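Local coordinates for ATP phosphoribosyltransferase regulatory subunit (PDB 3OD1), which is probably required for the first step of histidine biosynthesis and may allow feedback regulation of ATP phosphoribosyltransferase by histidine, at residues I46-E52 with P88-L92; V57-I63 with P83-P88. The contacts are given in a common frame with arbitrary orientation. Residue numbers count along the deposited sequence, not the author numbering.

Both contacts lie in the histidyl-tRNA-synthetase-like domain and use helix 86-94, with P88 common to the two and their centres about 9 Å apart. The chain order is 46-52, 57-63, 83-88, 88-92, so contact 2 is enclosed in the sequence by contact 1. Strand 51-53 leads directly into helix 54-60; after the hairpin of strands 69-72 and 78-81, the chain returns as helix 86-94 to pack against both elements. The junction is continuous: E52 OE1 lies 3.5 Å from V57 CG2, and I46 CD1 lies 3.6 Å from CE of selenomethionine M85. Contact 1 also adjoins the second subunit, which ties this core to the dimer interface.

Contact 1 of 2, residues I46-E52 with P88-L92; sequences IETPTLE and PIARL
The IETPTLE segment follows helix 21-40 and strand 44-45 and fits motif 1 of class II synthetases, the dimer-forming element that ends in a proline. I46 to P49 run extended (phi -75 to -134°, psi 152 to 174°); T50 makes a helical-type bend (-70/-30°), and L51-E52 return to beta geometry. The I46-P49 run crosses helix 86-94 steeply, T48 and P88 being nearest, CA to CA 6.6 Å. CA-to-CB bonds of I46, T48 and E52 point toward the helix, that of E47 away. I46 (p, p) places CD1 3.6 Å from I89 CG1 and CG1 4.1 Å from L92 CD1; T48 (p) sets OG1 3.6 Å from P88 CB. E52 (m, m) meets R91, which extends through t, t before turning at chi3 (p), in a bidentate salt bridge. The R91 guanidinium also pairs with D18 of the second subunit, linking core and interface. R91 NE donates to E52 OE1 at 2.9 Å, and NH2 to E52 OE2 at 2.8 Å and 176°.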
loop_
_atom_site.group_PDB
_atom_site.type_symbol
_atom_site.label_atom_id
_atom_site.label_comp_id
_atom_site.label_asym_id
_atom_site.label_seq_id
_atom_site.Cartn_x
_atom_site.Cartn_y
_atom_site.Cartn_z
ATOM N N ILE B 46 -7.847 -4.448 7.259
ATOM C CA ILE B 46 -7.074 -5.664 7.042
ATOM C C ILE B 46 -6.262 -5.523 5.763
ATOM O O ILE B 46 -6.390 -4.512 5.051
ATOM C CB ILE B 46 -7.968 -6.937 6.982
ATOM C CG1 ILE B 46 -9.191 -6.717 6.084
ATOM C CG2 ILE B 46 -8.389 -7.348 8.386
ATOM C CD1 ILE B 46 -8.867 -6.746 4.578
ATOM N N GLU B 47 -5.405 -6.508 5.496
ATOM C CA GLU B 47 -4.813 -6.642 4.168
ATOM C C GLU B 47 -4.878 -8.084 3.691
ATOM O O GLU B 47 -4.920 -9.019 4.493
ATOM C CB GLU B 47 -3.377 -6.104 4.123
ATOM C CG GLU B 47 -3.316 -4.606 4.417
ATOM C CD GLU B 47 -1.894 -4.026 4.453
ATOM O OE1 GLU B 47 -0.931 -4.775 4.736
ATOM O OE2 GLU B 47 -1.753 -2.803 4.212
ATOM N N THR B 48 -4.929 -8.256 2.377
ATOM C CA THR B 48 -4.927 -9.583 1.765
ATOM C C THR B 48 -3.813 -9.573 0.723
ATOM O O THR B 48 -3.234 -8.510 0.452
ATOM C CB THR B 48 -6.271 -9.879 1.077
ATOM O OG1 THR B 48 -6.523 -8.860 0.103
ATOM C CG2 THR B 48 -7.412 -9.905 2.092
ATOM N N PRO B 49 -3.497 -10.739 0.135
ATOM C CA PRO B 49 -2.329 -10.805 -0.757
ATOM C C PRO B 49 -2.579 -10.155 -2.102
ATOM O O PRO B 49 -3.724 -9.962 -2.521
ATOM C CB PRO B 49 -2.125 -12.313 -0.976
ATOM C CG PRO B 49 -2.885 -12.972 0.158
ATOM C CD PRO B 49 -4.068 -12.076 0.384
ATOM N N THR B 50 -1.487 -9.867 -2.794
ATOM C CA THR B 50 -1.565 -9.311 -4.123
ATOM C C THR B 50 -2.091 -10.356 -5.114
ATOM O O THR B 50 -2.750 -10.020 -6.088
ATOM C CB THR B 50 -0.185 -8.803 -4.557
ATOM O OG1 THR B 50 0.212 -7.744 -3.677
ATOM C CG2 THR B 50 -0.229 -8.287 -5.991
ATOM N N LEU B 51 -1.807 -11.627 -4.846
ATOM C CA LEU B 51 -2.195 -12.706 -5.750
ATOM C C LEU B 51 -3.247 -13.612 -5.124
ATOM O O LEU B 51 -3.095 -14.050 -3.980
ATOM C CB LEU B 51 -0.971 -13.555 -6.099
ATOM C CG LEU B 51 0.084 -12.864 -6.971
ATOM C CD1 LEU B 51 1.419 -13.594 -6.884
ATOM C CD2 LEU B 51 -0.394 -12.796 -8.405
ATOM N N GLU B 52 -4.306 -13.887 -5.876
ATOM C CA GLU B 52 -5.297 -14.887 -5.481
ATOM C C GLU B 52 -5.397 -15.907 -6.613
ATOM O O GLU B 52 -4.978 -15.632 -7.745
ATOM C CB GLU B 52 -6.670 -14.241 -5.217
ATOM C CG GLU B 52 -6.684 -13.144 -4.146
ATOM C CD GLU B 52 -6.937 -13.671 -2.740
ATOM O OE1 GLU B 52 -7.042 -14.900 -2.564
ATOM O OE2 GLU B 52 -7.031 -12.855 -1.807
ATOM N N PRO B 88 -11.661 -11.202 -1.745
ATOM C CA PRO B 88 -10.620 -11.593 -0.786
ATOM C C PRO B 88 -11.103 -11.467 0.656
ATOM O O PRO B 88 -10.786 -12.329 1.468
ATOM C CB PRO B 88 -9.470 -10.620 -1.094
ATOM C CG PRO B 88 -9.632 -10.356 -2.582
ATOM C CD PRO B 88 -11.141 -10.290 -2.785
ATOM N N ILE B 89 -11.886 -10.440 0.973
ATOM C CA ILE B 89 -12.372 -10.318 2.343
ATOM C C ILE B 89 -13.354 -11.458 2.672
ATOM O O ILE B 89 -13.357 -11.978 3.781
ATOM C CB ILE B 89 -12.967 -8.927 2.624
ATOM C CG1 ILE B 89 -11.824 -7.913 2.791
ATOM C CG2 ILE B 89 -13.850 -8.962 3.869
ATOM C CD1 ILE B 89 -12.275 -6.483 2.863
ATOM N N ALA B 90 -14.156 -11.866 1.695
ATOM C CA ALA B 90 -15.061 -12.994 1.909
ATOM C C ALA B 90 -14.263 -14.261 2.233
ATOM O O ALA B 90 -14.620 -15.015 3.147
ATOM C CB ALA B 90 -15.957 -13.210 0.695
ATOM N N ARG B 91 -13.183 -14.489 1.489
ATOM C CA ARG B 91 -12.301 -15.625 1.765
ATOM C C ARG B 91 -11.749 -15.550 3.184
ATOM O O ARG B 91 -11.726 -16.539 3.914
ATOM C CB ARG B 91 -11.137 -15.711 0.760
ATOM C CG ARG B 91 -10.177 -16.905 1.038
ATOM C CD ARG B 91 -8.975 -16.964 0.077
ATOM N NE ARG B 91 -8.268 -15.683 -0.017
ATOM C CZ ARG B 91 -7.689 -15.055 1.004
ATOM N NH1 ARG B 91 -7.709 -15.586 2.220
ATOM N NH2 ARG B 91 -7.094 -13.880 0.808
ATOM N N LEU B 92 -11.299 -14.362 3.564
ATOM C CA LEU B 92 -10.683 -14.150 4.867
ATOM C C LEU B 92 -11.693 -14.478 5.951
ATOM O O LEU B 92 -11.395 -15.212 6.899
ATOM C CB LEU B 92 -10.241 -12.690 4.969
ATOM C CG LEU B 92 -9.063 -12.283 5.844
ATOM C CD1 LEU B 92 -8.901 -10.782 5.786
ATOM C CD2 LEU B 92 -9.302 -12.730 7.265
#

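Contact 2 of 2, residues V57-I63 with P83-P88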
loop_
_atom_site.group_PDB
_atom_site.type_symbol
_atom_site.label_atom_id
_atom_site.label_comp_id
_atom_site.label_asym_id
_atom_site.label_seq_id
_atom_site.Cartn_x
_atom_site.Cartn_y
_atom_site.Cartn_z
ATOM N N VAL B 57 -11.154 -17.173 -6.039
ATOM C CA VAL B 57 -11.456 -15.756 -5.873
ATOM C C VAL B 57 -11.673 -15.055 -7.214
ATOM O O VAL B 57 -12.607 -14.262 -7.374
ATOM C CB VAL B 57 -10.326 -15.058 -5.082
ATOM C CG1 VAL B 57 -10.497 -13.546 -5.102
ATOM C CG2 VAL B 57 -10.267 -15.610 -3.659
ATOM N N GLY B 58 -10.820 -15.345 -8.191
ATOM C CA GLY B 58 -10.947 -14.689 -9.484
ATOM C C GLY B 58 -12.360 -14.789 -10.033
ATOM O O GLY B 58 -12.979 -13.780 -10.376
ATOM N N VAL B 59 -12.887 -16.008 -10.096
ATOM C CA VAL B 59 -14.205 -16.234 -10.683
ATOM C C VAL B 59 -15.381 -15.640 -9.899
ATOM O O VAL B 59 -16.354 -15.187 -10.498
ATOM C CB VAL B 59 -14.476 -17.740 -10.946
ATOM C CG1 VAL B 59 -13.526 -18.283 -12.018
ATOM C CG2 VAL B 59 -14.343 -18.538 -9.659
ATOM N N VAL B 60 -15.316 -15.634 -8.571
ATOM C CA VAL B 60 -16.467 -15.149 -7.800
ATOM C C VAL B 60 -16.440 -13.635 -7.613
ATOM O O VAL B 60 -17.345 -13.054 -7.021
ATOM C CB VAL B 60 -16.603 -15.861 -6.437
ATOM C CG1 VAL B 60 -16.799 -17.349 -6.652
ATOM C CG2 VAL B 60 -15.377 -15.594 -5.565
ATOM N N SER B 61 -15.392 -13.001 -8.122
ATOM C CA SER B 61 -15.291 -11.544 -8.108
ATOM C C SER B 61 -16.394 -10.901 -8.949
ATOM O O SER B 61 -16.874 -11.497 -9.924
ATOM C CB SER B 61 -13.924 -11.110 -8.647
ATOM O OG SER B 61 -13.881 -9.709 -8.835
ATOM N N ALA B 62 -16.786 -9.686 -8.575
ATOM C CA ALA B 62 -17.759 -8.919 -9.354
ATOM C C ALA B 62 -17.160 -8.432 -10.673
ATOM O O ALA B 62 -17.882 -8.094 -11.606
ATOM C CB ALA B 62 -18.275 -7.731 -8.545
ATOM N N ILE B 63 -15.834 -8.389 -10.733
ATOM C CA ILE B 63 -15.113 -7.953 -11.926
ATOM C C ILE B 63 -15.250 -8.994 -13.028
ATOM O O ILE B 63 -15.054 -10.184 -12.788
ATOM C CB ILE B 63 -13.617 -7.708 -11.604
ATOM C CG1 ILE B 63 -13.511 -6.813 -10.372
ATOM C CG2 ILE B 63 -12.908 -7.059 -12.785
ATOM C CD1 ILE B 63 -14.363 -5.558 -10.454
ATOM N N PRO B 83 -8.540 -8.419 -8.240
ATOM C CA PRO B 83 -9.431 -7.505 -8.948
ATOM C C PRO B 83 -10.207 -6.593 -7.997
ATOM O O PRO B 83 -10.642 -5.508 -8.401
ATOM C CB PRO B 83 -10.377 -8.460 -9.702
ATOM C CG PRO B 83 -10.342 -9.724 -8.919
ATOM C CD PRO B 83 -8.938 -9.826 -8.405
ATOM N N ASP B 84 -10.393 -7.030 -6.755
ATOM C CA ASP B 84 -11.190 -6.276 -5.787
ATOM C C ASP B 84 -10.833 -6.733 -4.369
ATOM O O ASP B 84 -10.103 -7.709 -4.197
ATOM C CB ASP B 84 -12.683 -6.504 -6.042
ATOM C CG ASP B 84 -13.106 -7.965 -5.799
ATOM O OD1 ASP B 84 -12.770 -8.843 -6.617
ATOM O OD2 ASP B 84 -13.756 -8.248 -4.779
HETATM N N MSE B 85 -11.369 -6.059 -3.356
HETATM C CA MSE B 85 -11.131 -6.476 -1.974
HETATM C C MSE B 85 -12.296 -7.246 -1.340
HETATM O O MSE B 85 -12.136 -7.862 -0.281
HETATM C CB MSE B 85 -10.732 -5.278 -1.103
HETATM C CG MSE B 85 -9.247 -4.857 -1.285
HETATM SE SE MSE B 85 -8.005 -6.325 -0.897
HETATM C CE MSE B 85 -8.348 -6.543 1.013
ATOM N N THR B 86 -13.458 -7.214 -1.985
ATOM C CA THR B 86 -14.636 -7.866 -1.423
ATOM C C THR B 86 -14.505 -9.395 -1.429
ATOM O O THR B 86 -14.748 -10.051 -0.410
ATOM C CB THR B 86 -15.935 -7.448 -2.133
ATOM O OG1 THR B 86 -16.070 -6.022 -2.078
ATOM C CG2 THR B 86 -17.141 -8.105 -1.454
ATOM N N ALA B 87 -14.125 -9.967 -2.564
ATOM C CA ALA B 87 -13.966 -11.420 -2.623
ATOM C C ALA B 87 -12.805 -11.917 -1.732
ATOM O O ALA B 87 -12.936 -12.928 -1.019
ATOM C CB ALA B 87 -13.842 -11.903 -4.073
ATOM N N PRO B 88 -11.661 -11.202 -1.745
ATOM C CA PRO B 88 -10.620 -11.593 -0.786
ATOM C C PRO B 88 -11.103 -11.467 0.656
ATOM O O PRO B 88 -10.786 -12.329 1.468
ATOM C CB PRO B 88 -9.470 -10.620 -1.094
ATOM C CG PRO B 88 -9.632 -10.356 -2.582
ATOM C CD PRO B 88 -11.141 -10.290 -2.785
HETATM O O HOH W 1 -16.365 -8.962 -5.608
#
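One carboxylate, that of D84, ties the end of helix 54-60 to the start of helix 86-94. OD2 accepts from A87 N at 2.8 Å (N-H...O 173°), a capping bond, while OD1 accepts from S61 OG at 2.6 Å, just where helix 54-60 stops. This junction belongs to the class II synthetase-like fold; its second side, P83-P88, lies in the sequence LRPDMTAP, which resembles the LRPE segment of histidyl-tRNA synthetases. T86 OG1 is hydrogen-bonded to E132 on strand 125-134, part of the sheet that carries the active site in those enzymes. S61 leaves helical angles (psi 151°), and its OG, which donates to D84 OD1, accepts in turn from I63 N at 3.0 Å, an ST turn.

Apolar contacts flank the polar link. V57, with chi1 t, brings CG1 3.9 Å from A87 CB and 4.0 Å from P88 CD, the ring of a proline placed in the first turn of its helix, where no backbone N-H is needed for a helical bond. After the turn, I63 CG1 lies 3.6 Å from P83 CB. The nearest CA pair is S61 and A87, 5.6 Å apart; A87 CB lies 4.3 Å from S61 CA, a closeness consistent with the small side chain. A water completes the bridge, accepting from A62 N at 3.1 Å and donating to D84 OD2 at 2.8 Å.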